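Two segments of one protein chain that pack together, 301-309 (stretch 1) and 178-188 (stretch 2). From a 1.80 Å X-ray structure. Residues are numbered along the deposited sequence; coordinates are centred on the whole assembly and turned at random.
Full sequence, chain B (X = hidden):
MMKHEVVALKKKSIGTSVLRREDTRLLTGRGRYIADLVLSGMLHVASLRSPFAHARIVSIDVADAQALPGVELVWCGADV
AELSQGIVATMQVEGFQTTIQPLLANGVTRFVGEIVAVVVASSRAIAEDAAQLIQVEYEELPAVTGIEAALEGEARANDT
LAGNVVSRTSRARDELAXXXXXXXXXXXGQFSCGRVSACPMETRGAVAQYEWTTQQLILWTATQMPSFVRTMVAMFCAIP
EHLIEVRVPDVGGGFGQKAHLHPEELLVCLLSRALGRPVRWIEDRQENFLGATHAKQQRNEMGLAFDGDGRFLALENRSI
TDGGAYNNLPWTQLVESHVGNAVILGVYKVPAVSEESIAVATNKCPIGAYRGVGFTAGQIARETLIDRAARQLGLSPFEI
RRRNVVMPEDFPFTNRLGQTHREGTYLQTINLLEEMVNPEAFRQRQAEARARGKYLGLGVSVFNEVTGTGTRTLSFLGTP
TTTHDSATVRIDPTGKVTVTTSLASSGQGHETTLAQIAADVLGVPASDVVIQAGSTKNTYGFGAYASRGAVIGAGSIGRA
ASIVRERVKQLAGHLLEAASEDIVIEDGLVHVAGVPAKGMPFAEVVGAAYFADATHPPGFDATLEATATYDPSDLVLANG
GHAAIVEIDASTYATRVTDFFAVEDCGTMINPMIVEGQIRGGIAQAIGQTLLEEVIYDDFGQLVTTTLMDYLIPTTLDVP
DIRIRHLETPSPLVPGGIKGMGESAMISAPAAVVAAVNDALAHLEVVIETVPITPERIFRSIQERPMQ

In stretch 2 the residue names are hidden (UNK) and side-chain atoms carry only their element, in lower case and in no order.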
# COMPACT_ATOMS: atom_id res chain seq x y z
N GLU B 301 -38.40 -19.35 28.61
CA GLU B 301 -39.57 -19.65 29.40
C GLU B 301 -39.13 -19.28 30.81
O GLU B 301 -38.45 -20.05 31.48
CB GLU B 301 -39.90 -21.14 29.31
CG GLU B 301 -40.33 -21.56 27.92
CD GLU B 301 -40.46 -23.06 27.79
OE1 GLU B 301 -41.06 -23.69 28.68
OE2 GLU B 301 -39.96 -23.61 26.78
N MET B 302 -39.50 -18.08 31.23
CA MET B 302 -39.09 -17.57 32.52
C MET B 302 -40.21 -17.46 33.54
O MET B 302 -41.36 -17.19 33.20
CB MET B 302 -38.43 -16.20 32.33
CG MET B 302 -37.72 -15.66 33.56
SD MET B 302 -36.96 -14.05 33.22
CE MET B 302 -35.50 -14.53 32.35
N GLY B 303 -39.85 -17.67 34.81
CA GLY B 303 -40.81 -17.59 35.89
C GLY B 303 -40.14 -16.88 37.05
O GLY B 303 -38.97 -17.12 37.33
N LEU B 304 -40.88 -15.99 37.70
CA LEU B 304 -40.36 -15.24 38.84
C LEU B 304 -41.33 -15.36 40.00
O LEU B 304 -42.52 -15.10 39.86
CB LEU B 304 -40.18 -13.77 38.47
CG LEU B 304 -39.67 -12.80 39.54
CD1 LEU B 304 -38.25 -13.16 39.94
CD2 LEU B 304 -39.71 -11.37 39.00
N ALA B 305 -40.82 -15.79 41.15
CA ALA B 305 -41.63 -15.93 42.35
C ALA B 305 -41.23 -14.81 43.29
O ALA B 305 -40.05 -14.47 43.37
CB ALA B 305 -41.38 -17.29 43.00
N PHE B 306 -42.19 -14.24 44.00
CA PHE B 306 -41.89 -13.14 44.92
C PHE B 306 -42.84 -13.10 46.11
O PHE B 306 -43.93 -13.66 46.06
CB PHE B 306 -41.93 -11.81 44.15
CG PHE B 306 -43.17 -11.62 43.33
CD1 PHE B 306 -44.28 -10.96 43.85
CD2 PHE B 306 -43.24 -12.10 42.02
CE1 PHE B 306 -45.43 -10.78 43.08
CE2 PHE B 306 -44.38 -11.92 41.25
CZ PHE B 306 -45.48 -11.26 41.78
N ASP B 307 -42.42 -12.44 47.18
CA ASP B 307 -43.26 -12.36 48.37
C ASP B 307 -44.17 -11.14 48.33
O ASP B 307 -44.13 -10.35 47.37
CB ASP B 307 -42.40 -12.39 49.65
CG ASP B 307 -41.62 -11.10 49.88
OD1 ASP B 307 -40.74 -11.11 50.77
OD2 ASP B 307 -41.89 -10.08 49.22
N GLY B 308 -44.99 -10.98 49.36
CA GLY B 308 -45.93 -9.88 49.42
C GLY B 308 -45.34 -8.49 49.35
O GLY B 308 -46.06 -7.52 49.12
N ASP B 309 -44.04 -8.38 49.57
CA ASP B 309 -43.35 -7.10 49.54
C ASP B 309 -42.64 -6.89 48.21
O ASP B 309 -42.04 -5.83 47.97
CB ASP B 309 -42.34 -7.02 50.69
CG ASP B 309 -43.01 -6.98 52.05
OD1 ASP B 309 -42.44 -7.54 53.01
OD2 ASP B 309 -44.11 -6.38 52.16
N UNK B 178 -41.90 -26.03 44.73
CA UNK B 178 -42.57 -25.64 45.98
C UNK B 178 -42.57 -24.13 46.21
O UNK B 178 -43.48 -23.60 46.84
c UNK B 178 -40.44 -26.59 46.42
c UNK B 178 -40.77 -26.92 44.99
c UNK B 178 -41.79 -26.41 47.04
N UNK B 179 -41.56 -23.43 45.71
CA UNK B 179 -41.51 -21.98 45.89
C UNK B 179 -42.62 -21.32 45.07
O UNK B 179 -43.36 -20.47 45.57
c UNK B 179 -40.13 -21.40 45.49
c UNK B 179 -37.63 -21.48 46.12
c UNK B 179 -39.06 -21.94 46.43
c UNK B 179 -40.17 -19.87 45.56
N UNK B 180 -42.75 -21.72 43.80
CA UNK B 180 -43.78 -21.16 42.94
C UNK B 180 -45.17 -21.54 43.43
O UNK B 180 -46.14 -20.83 43.21
c UNK B 180 -42.57 -20.86 40.74
c UNK B 180 -42.91 -19.70 40.04
c UNK B 180 -40.61 -19.34 39.45
c UNK B 180 -40.25 -20.49 40.14
c UNK B 180 -41.23 -21.24 40.79
c UNK B 180 -41.94 -18.94 39.39
c UNK B 180 -43.61 -21.62 41.49
N UNK B 181 -45.25 -22.68 44.12
CA UNK B 181 -46.53 -23.15 44.62
C UNK B 181 -47.00 -22.42 45.88
O UNK B 181 -48.20 -22.33 46.12
c UNK B 181 -46.46 -24.64 44.89
N UNK B 182 -46.06 -21.90 46.67
CA UNK B 182 -46.43 -21.23 47.92
C UNK B 182 -46.15 -19.74 48.02
O UNK B 182 -46.62 -19.09 48.96
o UNK B 182 -46.14 -23.29 49.20
c UNK B 182 -45.73 -21.93 49.09
N UNK B 183 -45.38 -19.19 47.09
CA UNK B 183 -45.07 -17.76 47.13
C UNK B 183 -46.33 -16.91 47.03
O UNK B 183 -47.33 -17.33 46.44
c UNK B 183 -44.11 -17.40 45.99
o UNK B 183 -44.69 -17.68 44.72
N UNK B 184 -46.28 -15.71 47.61
CA UNK B 184 -47.41 -14.80 47.58
C UNK B 184 -47.75 -14.45 46.14
O UNK B 184 -48.92 -14.28 45.78
c UNK B 184 -47.08 -13.53 48.36
N UNK B 185 -46.72 -14.34 45.31
CA UNK B 185 -46.95 -13.99 43.92
C UNK B 185 -46.06 -14.71 42.94
O UNK B 185 -44.96 -15.17 43.27
N UNK B 186 -46.54 -14.80 41.70
CA UNK B 186 -45.81 -15.44 40.63
C UNK B 186 -46.16 -14.78 39.30
O UNK B 186 -47.30 -14.41 39.08
c UNK B 186 -46.16 -16.95 40.52
c UNK B 186 -45.67 -17.71 41.74
c UNK B 186 -45.55 -17.53 39.25
N UNK B 187 -45.15 -14.63 38.45
CA UNK B 187 -45.35 -14.09 37.11
C UNK B 187 -44.51 -14.98 36.22
O UNK B 187 -43.40 -15.35 36.58
c UNK B 187 -43.44 -12.47 37.47
c UNK B 187 -45.81 -11.69 37.70
c UNK B 187 -44.87 -12.62 36.96
N UNK B 188 -45.06 -15.34 35.06
CA UNK B 188 -44.35 -16.21 34.14
C UNK B 188 -44.59 -15.75 32.71
O UNK B 188 -45.58 -15.10 32.41
c UNK B 188 -44.18 -21.36 37.04
c UNK B 188 -45.06 -18.06 35.74
n UNK B 188 -43.04 -22.02 37.24
c UNK B 188 -44.83 -17.65 34.29
n UNK B 188 -44.21 -20.33 36.20
n UNK B 188 -45.28 -21.74 37.68
c UNK B 188 -45.40 -19.54 35.91

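Position 178 carries three side-chain carbons that close a ring onto its own backbone N and lie out of reach of stretch 1, in a helix already under way. This is Pro178. Its O accepts a weak hydrogen bond from the N of position 182.

Position 179 has four carbons, forked at the first, with one arm two carbons long; the one-carbon arm reaches the Ala305 methyl. This is Ile179, with CG2 3.8 Å from Ala305 CB, so a branched aliphatic chain supplies bulk beside a small methyl.

Position 180 shows one carbon followed by a ring of six carbons and no oxygen. CA-to-CB points sideways, but the ring comes nearer the strand, one face over the Ala305 methyl and its edge against the backbone of Gly303 and Leu304. This is Phe180. Ala305 CB lies 4.0 Å from the Phe180 ring centroid and 12° off its normal, a CH-pi contact; at the edge, CZ is 3.5 Å from Gly303 C and CE2 3.6 Å from Leu304 N. A flat ring suits both tasks. Gly303 leaves space here: an ideal CB on it would be a tight 3.2 Å from Phe180 CE2.

Position 181 has a single carbon and position 182 one carbon, then one oxygen; both are exposed and touch nothing on stretch 1. They are Ala181 and Ser182.

Position 183 again has one carbon and one oxygen, its CB 3.7 Å from Phe306 O. This is Ser183, the first residue to leave helical phi/psi. Its OG donates a 2.9 Å hydrogen bond to the O of position 185, so a short hydroxyl side chain braces the turn from helix to strand.

Position 184 bears one carbon, CB, 3.4 Å from Gly308 N. This is Ala184, whose single methyl fits close against the glycine backbone.

Position 185 has no side-chain atoms, and its CA lies over one face of the Phe306 ring, 3.9 Å from the centroid. This is Gly185; an ideal CB would be 2.3 Å from Phe306 CE1, a clash.

Position 186 has one carbon carrying two more, on the same sheet face as Ala305. This is Val186, with CG2 4.5 Å from Ala305 CB. A beta-branched chain is at home in an extended strand and sets an apolar surface beside that methyl.

Position 187 has the same fork on the opposite face, packed against Leu304 and Phe306. This is Val187: CG2 is 3.6 Å from Leu304 CB and CG1 3.8 Å from Phe306 CE2, with CG2 also near that ring.

Position 188 shows three carbons, a nitrogen, and a carbon carrying two more nitrogens. Its CB is 3.7 Å from Met302 O, and the chain passes Gly303, which has no side chain. This is Arg188, exposed, its NH2 hydrogen-bonded elsewhere in the structure.

The contact is an antiparallel strand pair overlaid by a helix end. Leu304 N donates to Val187 O at 2.8 Å. Val187 N returns a bond to Leu304 O at 3.0 Å. Phe306 N to Gly185 O is 3.0 Å, and so is Gly185 N to Phe306 O. Ile179 and Phe180 pack against Ala305 on one face, while Leu304, Phe306 and Val187 gather on the other.

Stretch 2 178-188: PIFASSAGVVR
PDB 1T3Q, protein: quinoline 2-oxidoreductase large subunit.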